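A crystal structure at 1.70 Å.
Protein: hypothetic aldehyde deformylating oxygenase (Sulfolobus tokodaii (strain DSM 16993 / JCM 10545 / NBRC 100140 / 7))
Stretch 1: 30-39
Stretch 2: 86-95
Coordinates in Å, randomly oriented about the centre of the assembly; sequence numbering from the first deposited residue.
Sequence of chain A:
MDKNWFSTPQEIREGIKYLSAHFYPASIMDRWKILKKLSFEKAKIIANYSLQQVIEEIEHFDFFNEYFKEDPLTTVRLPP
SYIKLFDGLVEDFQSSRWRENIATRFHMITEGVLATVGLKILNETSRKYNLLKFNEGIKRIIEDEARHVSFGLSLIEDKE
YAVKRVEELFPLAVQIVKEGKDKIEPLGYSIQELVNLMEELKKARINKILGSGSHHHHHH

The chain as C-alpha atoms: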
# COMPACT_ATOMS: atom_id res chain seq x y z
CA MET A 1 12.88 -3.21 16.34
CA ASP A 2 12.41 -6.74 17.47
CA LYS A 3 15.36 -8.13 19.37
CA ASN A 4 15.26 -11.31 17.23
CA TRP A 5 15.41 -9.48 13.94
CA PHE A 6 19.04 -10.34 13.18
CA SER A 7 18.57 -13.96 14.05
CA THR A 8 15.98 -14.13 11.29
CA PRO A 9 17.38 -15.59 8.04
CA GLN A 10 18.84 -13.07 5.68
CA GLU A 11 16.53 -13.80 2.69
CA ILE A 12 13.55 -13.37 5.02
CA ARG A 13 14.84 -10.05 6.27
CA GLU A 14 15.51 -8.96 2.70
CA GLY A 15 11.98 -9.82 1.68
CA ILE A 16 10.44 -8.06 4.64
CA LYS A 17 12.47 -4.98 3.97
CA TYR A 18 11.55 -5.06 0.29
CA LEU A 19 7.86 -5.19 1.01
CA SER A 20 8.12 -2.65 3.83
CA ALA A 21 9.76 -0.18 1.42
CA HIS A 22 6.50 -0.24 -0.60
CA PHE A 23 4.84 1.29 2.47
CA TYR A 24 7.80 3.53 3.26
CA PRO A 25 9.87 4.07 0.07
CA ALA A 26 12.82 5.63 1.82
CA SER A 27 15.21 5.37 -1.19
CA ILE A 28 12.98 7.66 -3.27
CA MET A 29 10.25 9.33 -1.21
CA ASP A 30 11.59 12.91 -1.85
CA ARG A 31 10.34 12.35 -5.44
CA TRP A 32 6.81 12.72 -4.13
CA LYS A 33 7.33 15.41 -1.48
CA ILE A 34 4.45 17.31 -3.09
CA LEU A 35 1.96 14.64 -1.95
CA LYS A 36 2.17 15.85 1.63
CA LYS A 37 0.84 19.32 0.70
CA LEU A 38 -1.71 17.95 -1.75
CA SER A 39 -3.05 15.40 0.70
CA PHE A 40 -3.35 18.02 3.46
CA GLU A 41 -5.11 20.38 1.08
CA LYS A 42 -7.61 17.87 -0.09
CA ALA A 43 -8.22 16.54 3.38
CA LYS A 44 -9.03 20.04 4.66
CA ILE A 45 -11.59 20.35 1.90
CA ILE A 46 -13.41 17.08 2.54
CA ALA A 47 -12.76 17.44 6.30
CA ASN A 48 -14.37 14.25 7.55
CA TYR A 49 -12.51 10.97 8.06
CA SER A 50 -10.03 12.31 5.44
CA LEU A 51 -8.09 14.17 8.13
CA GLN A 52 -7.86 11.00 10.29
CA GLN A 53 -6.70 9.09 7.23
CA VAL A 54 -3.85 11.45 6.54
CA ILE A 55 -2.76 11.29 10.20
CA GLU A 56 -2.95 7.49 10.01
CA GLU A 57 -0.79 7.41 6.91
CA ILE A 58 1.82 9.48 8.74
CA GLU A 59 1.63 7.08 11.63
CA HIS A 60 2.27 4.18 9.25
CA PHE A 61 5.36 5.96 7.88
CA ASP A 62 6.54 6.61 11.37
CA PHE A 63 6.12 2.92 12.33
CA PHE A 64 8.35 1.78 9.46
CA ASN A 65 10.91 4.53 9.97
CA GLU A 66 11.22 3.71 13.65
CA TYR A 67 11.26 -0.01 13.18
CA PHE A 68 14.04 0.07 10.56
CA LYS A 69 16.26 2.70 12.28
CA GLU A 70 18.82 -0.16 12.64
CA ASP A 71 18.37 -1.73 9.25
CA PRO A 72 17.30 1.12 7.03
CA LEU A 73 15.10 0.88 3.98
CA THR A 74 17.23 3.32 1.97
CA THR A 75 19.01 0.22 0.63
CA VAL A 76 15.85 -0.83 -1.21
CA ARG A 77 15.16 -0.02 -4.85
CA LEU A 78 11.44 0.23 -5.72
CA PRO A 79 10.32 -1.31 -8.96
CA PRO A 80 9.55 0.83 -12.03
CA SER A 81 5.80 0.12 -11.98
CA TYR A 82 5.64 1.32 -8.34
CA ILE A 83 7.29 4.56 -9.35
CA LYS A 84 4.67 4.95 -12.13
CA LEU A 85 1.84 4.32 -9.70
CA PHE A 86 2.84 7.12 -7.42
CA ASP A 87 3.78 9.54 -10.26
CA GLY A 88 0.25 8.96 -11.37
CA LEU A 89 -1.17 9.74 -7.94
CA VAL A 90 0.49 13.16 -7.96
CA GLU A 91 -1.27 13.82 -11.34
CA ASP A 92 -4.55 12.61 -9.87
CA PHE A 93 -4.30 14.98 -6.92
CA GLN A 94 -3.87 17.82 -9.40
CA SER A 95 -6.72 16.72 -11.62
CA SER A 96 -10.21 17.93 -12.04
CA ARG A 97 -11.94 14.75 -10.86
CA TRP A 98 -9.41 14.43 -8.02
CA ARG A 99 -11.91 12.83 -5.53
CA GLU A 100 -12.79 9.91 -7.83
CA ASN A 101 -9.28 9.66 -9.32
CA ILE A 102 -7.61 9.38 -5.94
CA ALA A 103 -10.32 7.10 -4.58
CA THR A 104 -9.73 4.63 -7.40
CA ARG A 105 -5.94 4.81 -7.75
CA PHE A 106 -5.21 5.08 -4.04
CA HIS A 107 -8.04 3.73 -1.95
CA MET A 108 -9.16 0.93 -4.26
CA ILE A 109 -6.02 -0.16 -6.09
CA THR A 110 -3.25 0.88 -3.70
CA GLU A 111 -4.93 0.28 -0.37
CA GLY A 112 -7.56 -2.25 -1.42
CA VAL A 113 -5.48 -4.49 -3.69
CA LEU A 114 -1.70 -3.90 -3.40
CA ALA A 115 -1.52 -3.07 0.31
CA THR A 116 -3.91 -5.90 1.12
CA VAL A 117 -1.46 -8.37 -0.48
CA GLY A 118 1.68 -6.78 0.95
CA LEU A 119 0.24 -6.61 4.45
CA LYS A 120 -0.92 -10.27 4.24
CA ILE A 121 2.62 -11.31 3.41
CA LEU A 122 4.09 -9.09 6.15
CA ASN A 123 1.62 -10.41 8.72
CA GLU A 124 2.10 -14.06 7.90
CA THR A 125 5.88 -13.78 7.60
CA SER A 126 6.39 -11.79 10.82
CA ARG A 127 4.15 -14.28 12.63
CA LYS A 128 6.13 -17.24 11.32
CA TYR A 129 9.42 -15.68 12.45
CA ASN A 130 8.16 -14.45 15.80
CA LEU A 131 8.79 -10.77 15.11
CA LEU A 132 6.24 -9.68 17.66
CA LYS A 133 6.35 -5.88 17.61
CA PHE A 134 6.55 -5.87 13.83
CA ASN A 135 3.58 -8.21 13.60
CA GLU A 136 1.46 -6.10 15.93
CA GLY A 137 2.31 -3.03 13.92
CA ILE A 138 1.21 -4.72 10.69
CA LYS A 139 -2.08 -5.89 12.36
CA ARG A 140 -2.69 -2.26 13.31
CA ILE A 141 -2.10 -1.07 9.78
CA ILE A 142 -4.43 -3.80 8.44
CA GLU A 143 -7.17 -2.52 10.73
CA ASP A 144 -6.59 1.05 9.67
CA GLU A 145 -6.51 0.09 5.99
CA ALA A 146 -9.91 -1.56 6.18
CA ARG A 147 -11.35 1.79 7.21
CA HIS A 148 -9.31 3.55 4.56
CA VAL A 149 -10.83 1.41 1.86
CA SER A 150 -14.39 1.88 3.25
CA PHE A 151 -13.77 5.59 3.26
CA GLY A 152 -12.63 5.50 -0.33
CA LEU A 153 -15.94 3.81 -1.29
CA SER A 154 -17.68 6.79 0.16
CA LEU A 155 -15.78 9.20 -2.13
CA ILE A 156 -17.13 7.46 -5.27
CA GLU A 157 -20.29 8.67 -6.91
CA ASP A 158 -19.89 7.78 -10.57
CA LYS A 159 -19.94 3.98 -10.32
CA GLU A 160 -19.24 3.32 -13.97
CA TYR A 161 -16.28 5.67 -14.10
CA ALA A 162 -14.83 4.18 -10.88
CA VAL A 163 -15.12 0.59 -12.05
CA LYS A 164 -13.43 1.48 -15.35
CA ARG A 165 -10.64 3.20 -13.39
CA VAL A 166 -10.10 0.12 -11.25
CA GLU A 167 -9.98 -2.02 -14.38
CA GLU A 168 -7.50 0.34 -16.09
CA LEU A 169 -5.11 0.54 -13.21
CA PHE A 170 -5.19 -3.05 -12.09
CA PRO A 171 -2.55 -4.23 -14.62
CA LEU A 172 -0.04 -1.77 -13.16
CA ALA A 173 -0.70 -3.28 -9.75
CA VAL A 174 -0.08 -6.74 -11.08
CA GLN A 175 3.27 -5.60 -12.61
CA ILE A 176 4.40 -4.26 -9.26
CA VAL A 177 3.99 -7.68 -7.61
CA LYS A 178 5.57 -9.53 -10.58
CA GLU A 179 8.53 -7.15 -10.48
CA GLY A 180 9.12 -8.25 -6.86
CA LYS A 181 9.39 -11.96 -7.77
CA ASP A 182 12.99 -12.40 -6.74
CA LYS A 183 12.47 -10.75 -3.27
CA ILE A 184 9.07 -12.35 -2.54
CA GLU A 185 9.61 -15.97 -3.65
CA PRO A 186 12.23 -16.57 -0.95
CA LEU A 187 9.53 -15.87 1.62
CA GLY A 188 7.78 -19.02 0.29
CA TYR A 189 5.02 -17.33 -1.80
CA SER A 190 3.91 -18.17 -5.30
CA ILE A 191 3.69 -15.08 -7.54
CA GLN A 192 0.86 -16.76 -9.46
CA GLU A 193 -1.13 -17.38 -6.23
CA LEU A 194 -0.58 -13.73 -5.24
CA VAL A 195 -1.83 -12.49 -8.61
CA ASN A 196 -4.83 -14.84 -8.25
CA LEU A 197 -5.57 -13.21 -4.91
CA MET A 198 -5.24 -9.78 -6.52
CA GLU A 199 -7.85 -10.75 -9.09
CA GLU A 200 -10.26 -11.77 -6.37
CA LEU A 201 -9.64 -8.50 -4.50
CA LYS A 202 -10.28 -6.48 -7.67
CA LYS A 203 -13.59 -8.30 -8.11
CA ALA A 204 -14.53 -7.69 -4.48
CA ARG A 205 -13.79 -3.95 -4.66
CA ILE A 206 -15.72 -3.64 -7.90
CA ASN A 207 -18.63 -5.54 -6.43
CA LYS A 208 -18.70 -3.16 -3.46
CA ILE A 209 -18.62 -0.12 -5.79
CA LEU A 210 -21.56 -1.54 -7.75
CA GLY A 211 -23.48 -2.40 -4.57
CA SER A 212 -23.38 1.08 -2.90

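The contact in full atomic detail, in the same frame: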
# COMPACT_ATOMS: atom_id res chain seq x y z
N ASP A 30 11.44 11.48 -1.41
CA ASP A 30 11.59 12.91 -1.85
C ASP A 30 11.00 13.22 -3.23
O ASP A 30 10.59 14.35 -3.51
CB ASP A 30 13.05 13.32 -1.86
CG ASP A 30 13.60 13.56 -0.46
OD1 ASP A 30 12.94 13.20 0.55
OD2 ASP A 30 14.71 14.12 -0.36
N ARG A 31 10.99 12.22 -4.12
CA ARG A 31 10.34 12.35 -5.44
C ARG A 31 8.90 12.87 -5.35
O ARG A 31 8.43 13.64 -6.20
CB ARG A 31 10.35 11.01 -6.20
CG ARG A 31 9.83 11.08 -7.62
CD ARG A 31 9.90 9.69 -8.25
NE ARG A 31 9.44 9.67 -9.62
CZ ARG A 31 10.21 9.77 -10.70
NH1 ARG A 31 11.52 9.92 -10.62
NH2 ARG A 31 9.66 9.72 -11.89
N TRP A 32 8.22 12.45 -4.29
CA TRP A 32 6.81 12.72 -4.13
C TRP A 32 6.55 13.60 -2.90
O TRP A 32 5.48 13.55 -2.28
CB TRP A 32 6.05 11.38 -4.02
CG TRP A 32 6.24 10.48 -5.20
CD1 TRP A 32 5.88 10.73 -6.51
CD2 TRP A 32 6.75 9.15 -5.17
NE1 TRP A 32 6.22 9.64 -7.30
CE2 TRP A 32 6.76 8.67 -6.50
CE3 TRP A 32 7.28 8.35 -4.17
CZ2 TRP A 32 7.21 7.40 -6.83
CZ3 TRP A 32 7.73 7.09 -4.50
CH2 TRP A 32 7.71 6.63 -5.82
N LYS A 33 7.50 14.45 -2.58
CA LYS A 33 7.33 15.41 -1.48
C LYS A 33 6.02 16.19 -1.58
O LYS A 33 5.37 16.49 -0.55
CB LYS A 33 8.51 16.38 -1.57
CG LYS A 33 8.53 17.45 -0.49
CD LYS A 33 9.74 18.35 -0.70
CE LYS A 33 9.45 19.72 -0.09
NZ LYS A 33 10.70 20.52 -0.11
N ILE A 34 5.63 16.52 -2.81
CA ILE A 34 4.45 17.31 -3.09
C ILE A 34 3.16 16.66 -2.57
O ILE A 34 2.16 17.35 -2.35
CB ILE A 34 4.31 17.63 -4.61
CG1 ILE A 34 3.36 18.77 -4.87
CG2 ILE A 34 3.89 16.40 -5.40
CD1 ILE A 34 3.59 19.41 -6.22
N LEU A 35 3.17 15.32 -2.42
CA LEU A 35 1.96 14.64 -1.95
C LEU A 35 1.57 15.01 -0.57
O LEU A 35 0.41 14.93 -0.23
CB LEU A 35 2.14 13.09 -1.99
CG LEU A 35 2.04 12.42 -3.36
CD1 LEU A 35 2.39 10.94 -3.21
CD2 LEU A 35 0.61 12.53 -3.89
N LYS A 36 2.53 15.43 0.25
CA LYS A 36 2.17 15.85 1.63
C LYS A 36 1.23 17.07 1.57
O LYS A 36 0.10 17.04 2.13
CB LYS A 36 3.43 16.16 2.43
CG LYS A 36 3.19 16.48 3.90
CD LYS A 36 4.51 16.82 4.59
CE LYS A 36 4.31 16.91 6.08
NZ LYS A 36 5.51 17.25 6.88
N LYS A 37 1.65 18.10 0.85
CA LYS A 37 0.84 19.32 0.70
C LYS A 37 -0.50 19.02 0.05
O LYS A 37 -1.54 19.49 0.50
CB LYS A 37 1.54 20.36 -0.18
CG LYS A 37 2.19 21.39 0.67
CD LYS A 37 3.20 22.25 -0.08
CE LYS A 37 4.12 22.92 0.94
NZ LYS A 37 5.04 23.88 0.28
N LEU A 38 -0.47 18.26 -1.04
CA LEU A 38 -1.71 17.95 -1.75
C LEU A 38 -2.66 17.16 -0.89
O LEU A 38 -3.84 17.44 -0.87
CB LEU A 38 -1.41 17.20 -3.03
CG LEU A 38 -0.71 18.03 -4.12
CD1 LEU A 38 -0.07 17.09 -5.13
CD2 LEU A 38 -1.64 19.03 -4.72
N SER A 39 -2.14 16.19 -0.14
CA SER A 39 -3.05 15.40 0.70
C SER A 39 -3.63 16.23 1.84
O SER A 39 -4.83 16.14 2.17
CB SER A 39 -2.34 14.13 1.19
OG SER A 39 -1.45 14.45 2.21
N PHE A 86 2.83 5.94 -8.25
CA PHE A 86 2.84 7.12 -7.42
C PHE A 86 3.02 8.40 -8.23
O PHE A 86 2.45 9.39 -7.83
CB PHE A 86 3.74 6.97 -6.22
CG PHE A 86 3.10 6.13 -5.13
CD1 PHE A 86 2.16 6.67 -4.32
CD2 PHE A 86 3.38 4.80 -5.01
CE1 PHE A 86 1.53 5.94 -3.33
CE2 PHE A 86 2.73 4.03 -4.03
CZ PHE A 86 1.79 4.61 -3.22
N ASP A 87 3.74 8.34 -9.35
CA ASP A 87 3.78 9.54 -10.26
C ASP A 87 2.35 9.87 -10.70
O ASP A 87 1.92 11.02 -10.72
CB ASP A 87 4.65 9.27 -11.48
CG ASP A 87 6.16 9.29 -11.17
OD1 ASP A 87 6.61 9.63 -10.03
OD2 ASP A 87 6.92 8.96 -12.13
N GLY A 88 1.61 8.83 -11.04
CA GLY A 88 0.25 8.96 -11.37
C GLY A 88 -0.62 9.56 -10.27
O GLY A 88 -1.60 10.27 -10.55
N LEU A 89 -0.37 9.19 -9.01
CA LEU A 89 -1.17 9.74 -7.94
C LEU A 89 -0.96 11.25 -7.81
O LEU A 89 -1.90 11.96 -7.52
CB LEU A 89 -0.88 9.05 -6.64
CG LEU A 89 -1.65 9.41 -5.39
CD1 LEU A 89 -3.08 9.00 -5.59
CD2 LEU A 89 -1.00 8.73 -4.18
N VAL A 90 0.26 11.72 -7.98
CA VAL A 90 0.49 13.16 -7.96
C VAL A 90 -0.40 13.84 -9.04
O VAL A 90 -1.10 14.86 -8.77
CB VAL A 90 1.98 13.47 -8.17
CG1 VAL A 90 2.18 14.96 -8.46
CG2 VAL A 90 2.78 13.04 -6.96
N GLU A 91 -0.39 13.31 -10.25
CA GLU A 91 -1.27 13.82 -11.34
C GLU A 91 -2.75 13.81 -10.94
O GLU A 91 -3.50 14.78 -11.14
CB GLU A 91 -1.01 12.99 -12.61
CG GLU A 91 0.41 13.13 -13.14
CD GLU A 91 0.65 12.36 -14.43
OE1 GLU A 91 -0.23 11.58 -14.86
OE2 GLU A 91 1.76 12.51 -14.97
N ASP A 92 -3.19 12.72 -10.33
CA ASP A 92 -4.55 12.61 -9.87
C ASP A 92 -4.92 13.68 -8.86
O ASP A 92 -6.03 14.21 -8.93
CB ASP A 92 -4.84 11.22 -9.32
CG ASP A 92 -4.97 10.15 -10.44
OD1 ASP A 92 -5.09 10.55 -11.65
OD2 ASP A 92 -4.91 8.95 -10.12
N PHE A 93 -4.03 13.95 -7.92
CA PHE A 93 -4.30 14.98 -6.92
C PHE A 93 -4.50 16.37 -7.54
O PHE A 93 -5.27 17.20 -6.98
CB PHE A 93 -3.19 15.05 -5.91
CG PHE A 93 -3.48 14.24 -4.68
CD1 PHE A 93 -4.28 14.73 -3.69
CD2 PHE A 93 -2.98 12.99 -4.53
CE1 PHE A 93 -4.53 14.03 -2.56
CE2 PHE A 93 -3.22 12.26 -3.39
CZ PHE A 93 -4.03 12.76 -2.40
N GLN A 94 -3.86 16.54 -8.68
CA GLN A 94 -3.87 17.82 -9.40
C GLN A 94 -4.95 17.86 -10.45
O GLN A 94 -5.11 18.86 -11.15
CB GLN A 94 -2.51 18.05 -10.07
CG GLN A 94 -1.36 18.23 -9.12
CD GLN A 94 0.01 17.97 -9.74
OE1 GLN A 94 0.20 17.29 -10.80
NE2 GLN A 94 0.98 18.51 -9.09
N SER A 95 -5.72 16.80 -10.59
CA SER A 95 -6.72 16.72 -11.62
C SER A 95 -8.04 17.28 -11.17
O SER A 95 -8.36 17.48 -9.99
CB SER A 95 -6.94 15.27 -12.07
OG SER A 95 -7.60 14.52 -11.03

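The polar part of this contact converges on one carboxylate, that of Asp-87, which accepts three hydrogen bonds from stretch 1. Arg-31 meets it side-on, through NE and NH2, in a bidentate salt bridge: Arg-31 NE donates to Asp-87 OD1 at 2.9 Å with an N-H...O angle of 173°, and Arg-31 NH2 donates to Asp-87 OD2 at 2.9 Å and 166°. Both angles are close to linear, and OD2 lies near the guanidinium plane, as expected when two parallel N-H groups address two carboxylate oxygens. The extended Arg-31 side chain, with chi1 to chi3 all t, supplies the reach. The third donor is the indole: Trp-32 NE1 to Asp-87 OD1 is 2.8 Å at 155°, with the oxygen at the ring edge, near its plane. OD1 therefore serves two donors and OD2 one. Proximity alone would mislead at Trp-32 NE1 and Asp-87 N, 3.5 Å apart, since both are donors.

With its N-H satisfied at the edge, the indole offers a face to Phe-86. Phe-86 CB sits 3.7 Å from the centroid of the Trp-32 six-membered ring, 21° off the normal, a CH-pi contact; the Phe-86 ring turns its edge toward the same ring, with planes at 50°.

Beyond this cluster the cross-stretch contact is without hydrogen bonds. The axes of the helix that carries Leu-35 and Leu-38 and of the helix that carries Phe-86 to Phe-93 approach to 10.3 Å at 35°, and apolar side chains fill the gap. Leu-35 reaches Val-90 (CG to CG2, 3.7 Å) and Phe-93 (CD2 to CD2, 3.7 Å), while Leu-38 CD1 lies 3.8 Å from Phe-93 CB. Gln-94 NE2 approaches Ile-34 CD1 at 4.0 Å, a contact with carbon. Ser-95 OG instead bonds within its own stretch, donating to Asp-92 O at 2.6 Å.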